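Long-range contacts in phosphoserine phosphatase (Homo sapiens, PDB 6HYY), which hydrolyses L-phosphoserine to serine and phosphate, as a magnesium-dependent phosphatase of the haloacid dehalogenase-like family: residues 18-23 against 190-195; 38-43 against 63-68; 107-112 against 128-133; 173-178 against 196-201. One frame throughout, in Å; residues are numbered along the deposited sequence. Where two conformers were deposited one is given.

Contact 1 of 4, residues 18-23 against 190-195. With MG (magnesium ion), chain D; SER (serine), chain E.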
loop_
_atom_site.group_PDB
_atom_site.type_symbol
_atom_site.label_atom_id
_atom_site.label_comp_id
_atom_site.label_asym_id
_atom_site.label_seq_id
_atom_site.Cartn_x
_atom_site.Cartn_y
_atom_site.Cartn_z
ATOM N N ASP A 18 0.529 0.034 -3.473
ATOM C CA ASP A 18 0.386 -0.094 -4.931
ATOM C C ASP A 18 -0.409 1.072 -5.515
ATOM O O ASP A 18 -1.544 1.340 -5.108
ATOM C CB ASP A 18 -0.311 -1.398 -5.357
ATOM C CG ASP A 18 0.479 -2.670 -5.029
ATOM O OD1 ASP A 18 1.710 -2.625 -4.844
ATOM O OD2 ASP A 18 -0.159 -3.749 -4.964
ATOM N N SER A 19 0.180 1.734 -6.511
ATOM C CA SER A 19 -0.353 2.890 -7.221
ATOM C C SER A 19 -0.471 4.132 -6.352
ATOM O O SER A 19 -0.960 5.158 -6.822
ATOM C CB SER A 19 -1.702 2.588 -7.884
ATOM O OG SER A 19 -1.544 1.498 -8.774
ATOM N N THR A 20 0.019 4.090 -5.107
ATOM C CA THR A 20 0.065 5.280 -4.263
ATOM C C THR A 20 1.512 5.625 -3.933
ATOM O O THR A 20 2.049 6.568 -4.510
ATOM C CB THR A 20 -0.778 5.082 -3.004
ATOM O OG1 THR A 20 -2.144 4.925 -3.415
ATOM C CG2 THR A 20 -0.697 6.291 -2.123
ATOM N N VAL A 21 2.172 4.863 -3.067
ATOM C CA VAL A 21 3.584 5.116 -2.763
ATOM C C VAL A 21 4.471 4.720 -3.938
ATOM O O VAL A 21 5.504 5.357 -4.195
ATOM C CB VAL A 21 3.980 4.355 -1.486
ATOM C CG1 VAL A 21 5.500 4.399 -1.268
ATOM C CG2 VAL A 21 3.283 4.968 -0.296
ATOM N N ILE A 22 4.107 3.655 -4.646
ATOM C CA ILE A 22 4.818 3.265 -5.863
ATOM C C ILE A 22 3.886 3.412 -7.062
ATOM O O ILE A 22 2.669 3.446 -6.937
ATOM C CB ILE A 22 5.386 1.835 -5.786
ATOM C CG1 ILE A 22 4.250 0.811 -5.629
ATOM C CG2 ILE A 22 6.445 1.734 -4.666
ATOM C CD1 ILE A 22 4.723 -0.648 -5.576
ATOM N N ARG A 23 4.485 3.484 -8.256
ATOM C CA ARG A 23 3.694 3.736 -9.457
ATOM C C ARG A 23 2.941 2.495 -9.917
ATOM O O ARG A 23 1.861 2.616 -10.508
ATOM C CB ARG A 23 4.606 4.258 -10.575
ATOM C CG ARG A 23 5.562 5.337 -10.087
ATOM C CD ARG A 23 5.817 6.395 -11.151
ATOM N NE ARG A 23 4.780 7.424 -11.111
ATOM C CZ ARG A 23 4.847 8.597 -11.736
ATOM N NH1 ARG A 23 5.915 8.916 -12.461
ATOM N NH2 ARG A 23 3.837 9.454 -11.628
ATOM N N ILE A 190 -7.589 10.555 2.573
ATOM C CA ILE A 190 -7.216 11.385 1.437
ATOM C C ILE A 190 -7.003 10.472 0.238
ATOM O O ILE A 190 -6.111 9.617 0.252
ATOM C CB ILE A 190 -5.955 12.214 1.713
ATOM C CG1 ILE A 190 -6.141 13.059 2.979
ATOM C CG2 ILE A 190 -5.670 13.091 0.501
ATOM C CD1 ILE A 190 -4.874 13.788 3.429
ATOM N N GLY A 191 -7.809 10.665 -0.809
ATOM C CA GLY A 191 -7.616 9.908 -2.033
ATOM C C GLY A 191 -6.473 10.459 -2.859
ATOM O O GLY A 191 -6.156 11.648 -2.807
ATOM N N PHE A 192 -5.822 9.565 -3.599
ATOM C CA PHE A 192 -4.634 9.929 -4.371
ATOM C C PHE A 192 -4.759 9.479 -5.818
ATOM O O PHE A 192 -4.873 8.279 -6.088
ATOM C CB PHE A 192 -3.374 9.323 -3.747
ATOM C CG PHE A 192 -2.132 9.700 -4.491
ATOM C CD1 PHE A 192 -1.622 10.992 -4.395
ATOM C CD2 PHE A 192 -1.490 8.784 -5.294
ATOM C CE1 PHE A 192 -0.506 11.366 -5.086
ATOM C CE2 PHE A 192 -0.348 9.161 -6.014
ATOM C CZ PHE A 192 0.138 10.445 -5.900
ATOM N N GLY A 193 -4.630 10.429 -6.740
ATOM C CA GLY A 193 -4.793 10.119 -8.151
ATOM C C GLY A 193 -3.582 10.447 -9.008
ATOM O O GLY A 193 -3.701 10.612 -10.226
ATOM N N GLY A 194 -2.403 10.529 -8.393
ATOM C CA GLY A 194 -1.212 10.903 -9.148
ATOM C C GLY A 194 -0.766 9.872 -10.162
ATOM O O GLY A 194 -0.101 10.210 -11.152
ATOM N N ASN A 195 -1.102 8.603 -9.943
ATOM C CA ASN A 195 -0.711 7.553 -10.872
ATOM C C ASN A 195 -1.859 7.152 -11.790
ATOM O O ASN A 195 -1.725 7.192 -13.017
ATOM C CB ASN A 195 -0.158 6.348 -10.109
ATOM C CG ASN A 195 1.200 6.648 -9.510
ATOM O OD1 ASN A 195 2.107 7.107 -10.212
ATOM N ND2 ASN A 195 1.339 6.439 -8.209
HETATM MG MG MG D . -3.640 0.926 -4.277
HETATM N N SER E . -2.130 -4.385 -3.489
HETATM C CA SER E . -2.170 -3.551 -2.294
HETATM C C SER E . -3.587 -3.503 -1.737
HETATM O O SER E . -4.094 -2.412 -1.502
HETATM C CB SER E . -1.712 -2.140 -2.596
HETATM O OG SER E . -1.077 -1.507 -1.509
HETATM O OXT SER E . -4.267 -4.515 -1.540
HETATM O O HOH W 1 -2.770 7.100 -8.060
HETATM O O HOH W 2 -3.770 -1.105 -4.208
HETATM O O HOH W 3 -5.625 0.512 -3.350
HETATM O O HOH W 4 -4.231 0.445 -6.388
#
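Asn195 reaches across to Ser19 and Arg23 at once, using both ends of its amide. ND2 donates to Ser19 O over 3.0 Å in an almost straight bond (172°) that lies in the amide plane but meets the carbonyl from above its own plane. ND2 has a second partner in Thr84 OG1. On the other end, OD1 takes the NE hydrogen of Arg23 at 2.8 Å, the donor lying in the carbonyl plane and the acceptor close to the guanidinium plane; NH2 of Arg23 adds only a weak bond. The amide and guanidinium planes are turned 66° apart. A water accepts from Asn195 N at 2.9 Å and sits within hydrogen-bonding reach of both Ser19 O and Phe192 O. Phe192 turns its ring edge to Ser19 O, while CD2 lies 4.1 Å from CG2 of Thr20; the ring also stacks with Phe212. Thr20 OG1 is bonded to Asp16, and Ser19 OG to Glu25. Replacing Asn195 by alanine removes both ends of the amide, and Arg23 NE would probably lose its acceptor and Ser19 O its amide donor, freeing the arginine to swing. Just before Ser19, Asp18 O binds magnesium at 2.3 Å, Asp18 N donates to OG of the bound serine at 3.0 Å, and Asp18 OD2 lies doubtfully close to the ligand's amino group. Polar bonds from the loop after strand 188-192 thus hold the turn directly behind a metal ligand, within the DxDx(T/V) motif of this family, and probably help to fix the course of the backbone that presents Asp18 O.

Contact 2 of 4, residues 38-43 against 63-68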
loop_
_atom_site.group_PDB
_atom_site.type_symbol
_atom_site.label_atom_id
_atom_site.label_comp_id
_atom_site.label_asym_id
_atom_site.label_seq_id
_atom_site.Cartn_x
_atom_site.Cartn_y
_atom_site.Cartn_z
ATOM N N ASP A 38 -0.135 -10.687 -18.240
ATOM C CA ASP A 38 -1.462 -10.390 -18.778
ATOM C C ASP A 38 -2.556 -10.970 -17.894
ATOM O O ASP A 38 -3.477 -10.256 -17.472
ATOM C CB ASP A 38 -1.590 -10.932 -20.202
ATOM C CG ASP A 38 -0.762 -10.151 -21.209
ATOM O OD1 ASP A 38 -0.535 -8.942 -20.998
ATOM O OD2 ASP A 38 -0.323 -10.753 -22.211
ATOM N N ALA A 39 -2.469 -12.269 -17.599
ATOM C CA ALA A 39 -3.499 -12.925 -16.801
ATOM C C ALA A 39 -3.614 -12.298 -15.417
ATOM O O ALA A 39 -4.724 -12.042 -14.934
ATOM C CB ALA A 39 -3.198 -14.422 -16.692
ATOM N N VAL A 40 -2.482 -12.024 -14.771
ATOM C CA VAL A 40 -2.525 -11.541 -13.394
ATOM C C VAL A 40 -3.000 -10.091 -13.341
ATOM O O VAL A 40 -3.802 -9.723 -12.475
ATOM C CB VAL A 40 -1.152 -11.722 -12.724
ATOM C CG1 VAL A 40 -1.045 -10.857 -11.468
ATOM C CG2 VAL A 40 -0.920 -13.191 -12.395
ATOM N N SER A 41 -2.519 -9.247 -14.262
ATOM C CA SER A 41 -2.969 -7.857 -14.296
ATOM C C SER A 41 -4.482 -7.773 -14.453
ATOM O O SER A 41 -5.133 -6.922 -13.833
ATOM C CB SER A 41 -2.271 -7.101 -15.430
ATOM O OG SER A 41 -0.937 -6.769 -15.081
ATOM N N GLU A 42 -5.062 -8.659 -15.267
ATOM C CA GLU A 42 -6.513 -8.692 -15.407
ATOM C C GLU A 42 -7.188 -9.112 -14.107
ATOM O O GLU A 42 -8.179 -8.501 -13.690
ATOM C CB GLU A 42 -6.909 -9.628 -16.547
ATOM C CG GLU A 42 -8.371 -9.516 -16.949
ATOM C CD GLU A 42 -8.828 -8.071 -17.092
ATOM O OE1 GLU A 42 -9.886 -7.719 -16.524
ATOM O OE2 GLU A 42 -8.127 -7.284 -17.767
ATOM N N MET A 43 -6.665 -10.149 -13.446
ATOM C CA MET A 43 -7.247 -10.574 -12.176
ATOM C C MET A 43 -7.137 -9.484 -11.122
ATOM O O MET A 43 -8.014 -9.358 -10.261
ATOM C CB MET A 43 -6.564 -11.851 -11.684
ATOM C CG MET A 43 -6.657 -13.023 -12.639
ATOM S SD MET A 43 -5.506 -14.345 -12.204
ATOM C CE MET A 43 -6.594 -15.509 -11.414
ATOM N N ALA A 63 -1.239 -18.697 -7.717
ATOM C CA ALA A 63 -1.230 -20.010 -8.353
ATOM C C ALA A 63 -0.737 -19.930 -9.795
ATOM O O ALA A 63 -0.090 -20.866 -10.281
ATOM C CB ALA A 63 -2.625 -20.636 -8.288
ATOM N N LEU A 64 -1.017 -18.826 -10.492
ATOM C CA LEU A 64 -0.457 -18.642 -11.830
ATOM C C LEU A 64 1.000 -18.196 -11.791
ATOM O O LEU A 64 1.780 -18.558 -12.682
ATOM C CB LEU A 64 -1.274 -17.622 -12.621
ATOM C CG LEU A 64 -2.751 -17.926 -12.867
ATOM C CD1 LEU A 64 -3.383 -16.802 -13.669
ATOM C CD2 LEU A 64 -2.932 -19.267 -13.576
ATOM N N ILE A 65 1.385 -17.409 -10.784
ATOM C CA ILE A 65 2.732 -16.853 -10.747
ATOM C C ILE A 65 3.737 -17.887 -10.251
ATOM O O ILE A 65 4.815 -18.046 -10.835
ATOM C CB ILE A 65 2.755 -15.583 -9.875
ATOM C CG1 ILE A 65 1.858 -14.500 -10.482
ATOM C CG2 ILE A 65 4.169 -15.078 -9.692
ATOM C CD1 ILE A 65 1.511 -13.368 -9.510
ATOM N N GLN A 66 3.416 -18.570 -9.154
ATOM C CA GLN A 66 4.326 -19.505 -8.498
ATOM C C GLN A 66 5.712 -18.894 -8.290
ATOM O O GLN A 66 6.719 -19.447 -8.756
ATOM C CB GLN A 66 4.425 -20.803 -9.287
ATOM C CG GLN A 66 3.090 -21.446 -9.580
ATOM C CD GLN A 66 2.830 -22.660 -8.719
ATOM O OE1 GLN A 66 3.705 -23.512 -8.547
ATOM N NE2 GLN A 66 1.621 -22.755 -8.180
ATOM N N PRO A 67 5.809 -17.766 -7.593
ATOM C CA PRO A 67 7.080 -17.038 -7.544
ATOM C C PRO A 67 8.097 -17.752 -6.668
ATOM O O PRO A 67 7.823 -18.088 -5.513
ATOM C CB PRO A 67 6.687 -15.683 -6.949
ATOM C CG PRO A 67 5.528 -16.015 -6.069
ATOM C CD PRO A 67 4.771 -17.113 -6.770
ATOM N N SER A 68 9.283 -17.965 -7.220
ATOM C CA SER A 68 10.355 -18.511 -6.413
ATOM C C SER A 68 11.030 -17.395 -5.625
ATOM O O SER A 68 10.907 -16.210 -5.947
ATOM C CB SER A 68 11.374 -19.241 -7.295
ATOM O OG SER A 68 12.237 -18.324 -7.939
#
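Val40 and Leu64 bring the two backbones closest, their CA atoms 7.6 Å apart, where helix 37-46 packs against the last turn of helix 54-65. No hydrogen bond crosses between the segments, and the contact is made of two small apolar clusters. In the first, CD1 of Leu64 reaches between two residues one helical turn apart: it lies 3.9 Å from CB of Ala39 and 3.6 Å from SD of Met43. The bend at the thioether (chi3 102°) also keeps CE of Met43 near the same methyl, at 4.1 Å. In the second, Val40 and Ile65 cross at about a right angle. With CG2 of Val40 placed anti to its carbonyl carbon, this methyl comes to lie 3.6 Å from CG1 and 3.8 Å from CD1 of Ile65, so that the CG2 branch of the valine lies across the CG1-CD1 arm of the isoleucine. Helix 26-33 closes the inner side, with Ile27 against Ile65, and Asp28 and Ala31 against Val40. Leu64 and Ala39, by contrast, belong to the exposed margin. Past Ile65 the helix ends at Gln66, which has positive phi and returns a weak bond from NE2 to Ala63 O. Ser68 then caps helix 69-78. These helices belong to the helical part inserted after the first strand, consistent with the cap of this phosphatase family. The contact between these segments is thus apolar and without directional bonds; its specificity probably comes from the fit of side-chain shapes, and Val40 and Met43 extend it to Glu60 and Arg61.

Contact 3 of 4, residues 107-112 against 128-133; sequences GFRSIV and ANRLKF
Phe108 and Leu131 both carry CG opposite their carbonyl carbons (chi1 -51° and -67°), which lays the leucine over one face of the ring. CG of Leu131 is 3.7 Å from CD1 of Phe108, and CD2 makes a CH-pi contact 4.1 Å from the ring centroid. Leu62 of helix 54-65 touches both side chains. A lysine in place of Phe108 would probably strip Leu131 of its flat partner and bring a charge into this apolar pocket. The backbones form a parallel bridge between Phe108 and Asn129: Asn129 N donates to Gly107 O at 2.8 Å, and Arg109 N to Asn129 O at 2.7 Å. Phe108 CA adds a CA-H...O contact to that same carbonyl, 3.3 Å from Asn129 O. Ala128 CB packs on Val112 CG2. Arg109 and Arg130 run side by side, their NE atoms 4.5 Å apart; Glu113 pairs with Arg109, which is likely to soften the repulsion, and a water joins Arg109 NH2 to Ala128 N. Within the beta-alpha-beta unit of strand 100-105, helix 109-116 and strand 126-133, backbone bonds and the apolar pair together hold the helix start, and with it Gly107 of the serine pocket, on the neighbouring strand.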
loop_
_atom_site.group_PDB
_atom_site.type_symbol
_atom_site.label_atom_id
_atom_site.label_comp_id
_atom_site.label_asym_id
_atom_site.label_seq_id
_atom_site.Cartn_x
_atom_site.Cartn_y
_atom_site.Cartn_z
ATOM N N GLY A 107 0.026 -6.433 -1.271
ATOM C CA GLY A 107 1.239 -7.022 -1.798
ATOM C C GLY A 107 2.067 -7.674 -0.710
ATOM O O GLY A 107 1.566 -8.052 0.350
ATOM N N PHE A 108 3.366 -7.779 -0.971
ATOM C CA PHE A 108 4.215 -8.718 -0.252
ATOM C C PHE A 108 5.321 -8.019 0.519
ATOM O O PHE A 108 5.965 -7.096 0.009
ATOM C CB PHE A 108 4.783 -9.728 -1.243
ATOM C CG PHE A 108 3.719 -10.341 -2.087
ATOM C CD1 PHE A 108 2.720 -11.102 -1.500
ATOM C CD2 PHE A 108 3.673 -10.108 -3.453
ATOM C CE1 PHE A 108 1.712 -11.638 -2.264
ATOM C CE2 PHE A 108 2.664 -10.643 -4.221
ATOM C CZ PHE A 108 1.689 -11.413 -3.632
ATOM N N ARG A 109 5.540 -8.491 1.755
ATOM C CA ARG A 109 6.494 -7.859 2.663
ATOM C C ARG A 109 7.899 -7.781 2.066
ATOM O O ARG A 109 8.619 -6.806 2.304
ATOM C CB ARG A 109 6.513 -8.613 4.000
ATOM C CG ARG A 109 7.772 -8.396 4.842
ATOM C CD ARG A 109 7.592 -8.829 6.308
ATOM N NE ARG A 109 6.414 -8.201 6.868
ATOM C CZ ARG A 109 6.405 -7.068 7.573
ATOM N NH1 ARG A 109 7.520 -6.420 7.874
ATOM N NH2 ARG A 109 5.252 -6.593 7.986
ATOM N N SER A 110 8.312 -8.796 1.300
ATOM C CA SER A 110 9.624 -8.746 0.660
ATOM C C SER A 110 9.795 -7.448 -0.121
ATOM O O SER A 110 10.758 -6.697 0.088
ATOM C CB SER A 110 9.804 -9.956 -0.260
ATOM O OG SER A 110 8.701 -10.098 -1.125
ATOM N N ILE A 111 8.821 -7.145 -0.973
ATOM C CA ILE A 111 8.888 -5.956 -1.810
ATOM C C ILE A 111 8.593 -4.700 -0.993
ATOM O O ILE A 111 9.280 -3.681 -1.128
ATOM C CB ILE A 111 7.926 -6.100 -2.997
ATOM C CG1 ILE A 111 8.211 -7.396 -3.773
ATOM C CG2 ILE A 111 8.024 -4.873 -3.898
ATOM C CD1 ILE A 111 7.105 -7.784 -4.733
ATOM N N VAL A 112 7.587 -4.756 -0.118
ATOM C CA VAL A 112 7.199 -3.545 0.609
ATOM C C VAL A 112 8.274 -3.126 1.617
ATOM O O VAL A 112 8.449 -1.930 1.895
ATOM C CB VAL A 112 5.831 -3.746 1.291
ATOM C CG1 VAL A 112 5.452 -2.498 2.103
ATOM C CG2 VAL A 112 4.747 -4.043 0.253
ATOM N N ALA A 128 1.826 -6.168 5.378
ATOM C CA ALA A 128 1.658 -6.701 4.032
ATOM C C ALA A 128 1.580 -8.217 4.119
ATOM O O ALA A 128 1.796 -8.811 5.178
ATOM C CB ALA A 128 2.797 -6.257 3.109
ATOM N N ASN A 129 1.271 -8.837 2.983
ATOM C CA ASN A 129 1.208 -10.289 2.955
ATOM C C ASN A 129 2.615 -10.882 2.923
ATOM O O ASN A 129 3.587 -10.222 2.560
ATOM C CB ASN A 129 0.363 -10.742 1.775
ATOM C CG ASN A 129 -1.090 -10.476 2.025
ATOM O OD1 ASN A 129 -1.591 -10.802 3.104
ATOM N ND2 ASN A 129 -1.759 -9.827 1.089
ATOM N N ARG A 130 2.729 -12.131 3.376
ATOM C CA ARG A 130 4.025 -12.789 3.532
ATOM C C ARG A 130 4.031 -14.032 2.658
ATOM O O ARG A 130 3.262 -14.964 2.907
ATOM C CB ARG A 130 4.292 -13.167 4.988
ATOM C CG ARG A 130 4.365 -12.005 5.949
ATOM C CD ARG A 130 4.847 -12.501 7.301
ATOM N NE ARG A 130 6.299 -12.626 7.334
ATOM C CZ ARG A 130 6.991 -13.059 8.383
ATOM N NH1 ARG A 130 6.354 -13.417 9.494
ATOM N NH2 ARG A 130 8.316 -13.120 8.323
ATOM N N LEU A 131 4.879 -14.037 1.634
ATOM C CA LEU A 131 5.039 -15.234 0.816
ATOM C C LEU A 131 5.801 -16.313 1.584
ATOM O O LEU A 131 6.657 -16.024 2.422
ATOM C CB LEU A 131 5.781 -14.901 -0.477
ATOM C CG LEU A 131 5.068 -14.013 -1.491
ATOM C CD1 LEU A 131 6.060 -13.584 -2.567
ATOM C CD2 LEU A 131 3.882 -14.718 -2.097
ATOM N N LYS A 132 5.485 -17.570 1.272
ATOM C CA LYS A 132 6.172 -18.730 1.824
ATOM C C LYS A 132 6.926 -19.455 0.713
ATOM O O LYS A 132 6.477 -19.499 -0.435
ATOM C CB LYS A 132 5.189 -19.698 2.502
ATOM C CG LYS A 132 4.438 -19.115 3.707
ATOM C CD LYS A 132 3.525 -20.147 4.367
ATOM C CE LYS A 132 2.752 -19.549 5.538
ATOM N NZ LYS A 132 1.930 -20.562 6.263
ATOM N N PHE A 133 8.076 -20.017 1.077
ATOM C CA PHE A 133 8.943 -20.725 0.149
ATOM C C PHE A 133 9.423 -22.024 0.782
ATOM O O PHE A 133 9.639 -22.107 1.991
ATOM C CB PHE A 133 10.148 -19.871 -0.243
ATOM C CG PHE A 133 9.782 -18.492 -0.700
ATOM C CD1 PHE A 133 9.398 -18.262 -2.012
ATOM C CD2 PHE A 133 9.805 -17.427 0.190
ATOM C CE1 PHE A 133 9.057 -16.992 -2.443
ATOM C CE2 PHE A 133 9.465 -16.151 -0.229
ATOM C CZ PHE A 133 9.089 -15.934 -1.539
HETATM O O HOH W 5 2.940 -8.027 7.558
HETATM O O HOH W 6 7.085 -11.722 0.937
#

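Contact 4 of 4, residues 173-178 against 196-201. With MG (magnesium ion), chain D; PO4 (phosphate ion), chain C.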
loop_
_atom_site.group_PDB
_atom_site.type_symbol
_atom_site.label_atom_id
_atom_site.label_comp_id
_atom_site.label_asym_id
_atom_site.label_seq_id
_atom_site.Cartn_x
_atom_site.Cartn_y
_atom_site.Cartn_z
ATOM N N ILE A 173 -4.236 7.217 3.345
ATOM C CA ILE A 173 -3.994 7.821 2.030
ATOM C C ILE A 173 -3.856 6.717 1.006
ATOM O O ILE A 173 -3.009 5.834 1.160
ATOM C CB ILE A 173 -2.738 8.706 2.034
ATOM C CG1 ILE A 173 -2.895 9.829 3.070
ATOM C CG2 ILE A 173 -2.481 9.259 0.603
ATOM C CD1 ILE A 173 -1.776 10.875 3.080
ATOM N N GLY A 174 -4.683 6.766 -0.039
ATOM C CA GLY A 174 -4.599 5.728 -1.058
ATOM C C GLY A 174 -5.459 6.058 -2.257
ATOM O O GLY A 174 -6.224 7.029 -2.261
ATOM N N ASP A 175 -5.293 5.242 -3.295
ATOM C CA ASP A 175 -5.925 5.513 -4.579
ATOM C C ASP A 175 -7.250 4.804 -4.786
ATOM O O ASP A 175 -8.013 5.216 -5.668
ATOM C CB ASP A 175 -4.983 5.109 -5.723
ATOM C CG ASP A 175 -4.760 3.611 -5.788
ATOM O OD1 ASP A 175 -4.284 3.044 -4.793
ATOM O OD2 ASP A 175 -5.062 2.983 -6.836
ATOM N N GLY A 176 -7.560 3.769 -4.001
ATOM C CA GLY A 176 -8.612 2.838 -4.344
ATOM C C GLY A 176 -9.764 2.827 -3.351
ATOM O O GLY A 176 -9.692 3.398 -2.261
ATOM N N ALA A 177 -10.837 2.143 -3.751
ATOM C CA ALA A 177 -12.007 2.066 -2.881
ATOM C C ALA A 177 -11.699 1.345 -1.571
ATOM O O ALA A 177 -12.248 1.716 -0.522
ATOM C CB ALA A 177 -13.160 1.387 -3.626
ATOM N N THR A 178 -10.813 0.340 -1.593
ATOM C CA THR A 178 -10.460 -0.335 -0.345
ATOM C C THR A 178 -9.754 0.605 0.623
ATOM O O THR A 178 -9.860 0.427 1.839
ATOM C CB THR A 178 -9.602 -1.573 -0.603
ATOM O OG1 THR A 178 -8.321 -1.196 -1.135
ATOM C CG2 THR A 178 -10.315 -2.518 -1.558
ATOM N N VAL A 196 -2.979 6.743 -11.224
ATOM C CA VAL A 196 -4.193 6.510 -11.999
ATOM C C VAL A 196 -5.350 7.006 -11.153
ATOM O O VAL A 196 -5.378 6.799 -9.934
ATOM C CB VAL A 196 -4.357 5.027 -12.394
ATOM C CG1 VAL A 196 -5.730 4.779 -13.031
ATOM C CG2 VAL A 196 -3.253 4.596 -13.352
ATOM N N ILE A 197 -6.248 7.750 -11.767
ATOM C CA ILE A 197 -7.387 8.295 -11.055
ATOM C C ILE A 197 -8.477 7.243 -11.059
ATOM O O ILE A 197 -8.945 6.831 -12.119
ATOM C CB ILE A 197 -7.878 9.591 -11.715
ATOM C CG1 ILE A 197 -6.819 10.691 -11.547
ATOM C CG2 ILE A 197 -9.252 9.977 -11.169
ATOM C CD1 ILE A 197 -7.101 11.951 -12.345
ATOM N N ARG A 198 -8.903 6.813 -9.880
ATOM C CA ARG A 198 -10.080 5.961 -9.796
ATOM C C ARG A 198 -11.268 6.886 -9.558
ATOM O O ARG A 198 -11.431 7.429 -8.467
ATOM C CB ARG A 198 -9.902 4.905 -8.712
ATOM C CG ARG A 198 -9.008 3.758 -9.195
ATOM C CD ARG A 198 -8.186 3.100 -8.103
ATOM N NE ARG A 198 -6.849 2.747 -8.579
ATOM C CZ ARG A 198 -6.540 1.628 -9.226
ATOM N NH1 ARG A 198 -7.470 0.730 -9.491
ATOM N NH2 ARG A 198 -5.293 1.407 -9.616
ATOM N N GLN A 199 -12.061 7.114 -10.609
ATOM C CA GLN A 199 -13.068 8.170 -10.576
ATOM C C GLN A 199 -14.070 7.988 -9.449
ATOM O O GLN A 199 -14.544 8.978 -8.886
ATOM C CB GLN A 199 -13.791 8.245 -11.930
ATOM C CG GLN A 199 -14.682 9.484 -12.089
ATOM C CD GLN A 199 -13.896 10.792 -12.056
ATOM O OE1 GLN A 199 -12.763 10.868 -12.540
ATOM N NE2 GLN A 199 -14.498 11.830 -11.481
ATOM N N GLN A 200 -14.390 6.752 -9.080
ATOM C CA GLN A 200 -15.359 6.605 -8.000
ATOM C C GLN A 200 -14.785 7.099 -6.678
ATOM O O GLN A 200 -15.534 7.601 -5.829
ATOM C CB GLN A 200 -15.854 5.163 -7.926
ATOM C CG GLN A 200 -15.008 4.183 -7.159
ATOM C CD GLN A 200 -15.702 2.833 -7.031
ATOM O OE1 GLN A 200 -16.912 2.712 -7.282
ATOM N NE2 GLN A 200 -14.940 1.809 -6.663
ATOM N N VAL A 201 -13.464 7.028 -6.507
ATOM C CA VAL A 201 -12.851 7.619 -5.314
ATOM C C VAL A 201 -12.833 9.140 -5.422
ATOM O O VAL A 201 -13.187 9.850 -4.471
ATOM C CB VAL A 201 -11.438 7.047 -5.083
ATOM C CG1 VAL A 201 -10.791 7.685 -3.851
ATOM C CG2 VAL A 201 -11.496 5.541 -4.930
HETATM MG MG MG D . -3.640 0.926 -4.277
HETATM P P PO4 C . -8.560 -1.288 -4.723
HETATM O O1 PO4 C . -7.074 -1.530 -4.778
HETATM O O2 PO4 C . -8.880 -0.317 -3.622
HETATM O O3 PO4 C . -9.029 -0.745 -6.053
HETATM O O4 PO4 C . -9.281 -2.597 -4.491
HETATM O O HOH W 7 -7.562 7.424 -7.305
HETATM O O HOH W 4 -4.231 0.445 -6.388
HETATM O O HOH W 2 -3.770 -1.105 -4.208
HETATM O O HOH W 3 -5.625 0.512 -3.350
#
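Asp175 OD2 faces Arg198 and takes a hydrogen from a magnesium-bound water at 2.7 Å. Its salt bridge to Arg198 NE is doubtful in detail, being unusually short and made by a side chain modelled in two conformers; in the given conformer the carboxylate and guanidinium planes stand 78° apart. The other oxygen, OD1, binds the magnesium ion at 2.3 Å. Asp175 CG sits between its own backbone N and carbonyl carbon (chi1 67°), and the carboxylate thereby spans from metal to arginine. Behind it, CG2 of Val201 packs 3.6 Å from Asp175 O, and a water accepts from Arg198 N at 3.0 Å while lying near the same carbonyl. Ala177 CB meets Gln200 NE2. At the start of helix 177-180 a phosphate ion is held through its O2, which accepts from Thr178 N at 2.9 Å and Thr178 OG1 at 2.7 Å; Gly49 N binds the ion too. With Asp16 and Asp18 completing the protein ligands of the magnesium, the Gly-Asp-Gly-Ala-Thr-Asp run that begins at Gly174 is the acidic metal-binding motif IV of haloacid dehalogenase-like phosphatases.

Overall arrangement
From the N terminus, strand 12-16 leads into 18-23, the first half of contact 1, which closes only at 190-195, after most of the chain. Contacts 2 and 3 are nested in that long loop, one after the other: contact 2 joins helices of the inserted helical part, and contact 3 then closes the beta-alpha-beta unit at one flank of the sheet. The two touch where Pro67 packs on Phe133 and Leu131. Contact 4 opens at 173-178, inside the loop of contact 1, and closes at 196-201, beyond it, so that the two cross; neighbouring strands 170-174 and 188-192 and the shared magnesium bind them together. Contacts 1 and 3 lie on opposite sides of the chain's centre.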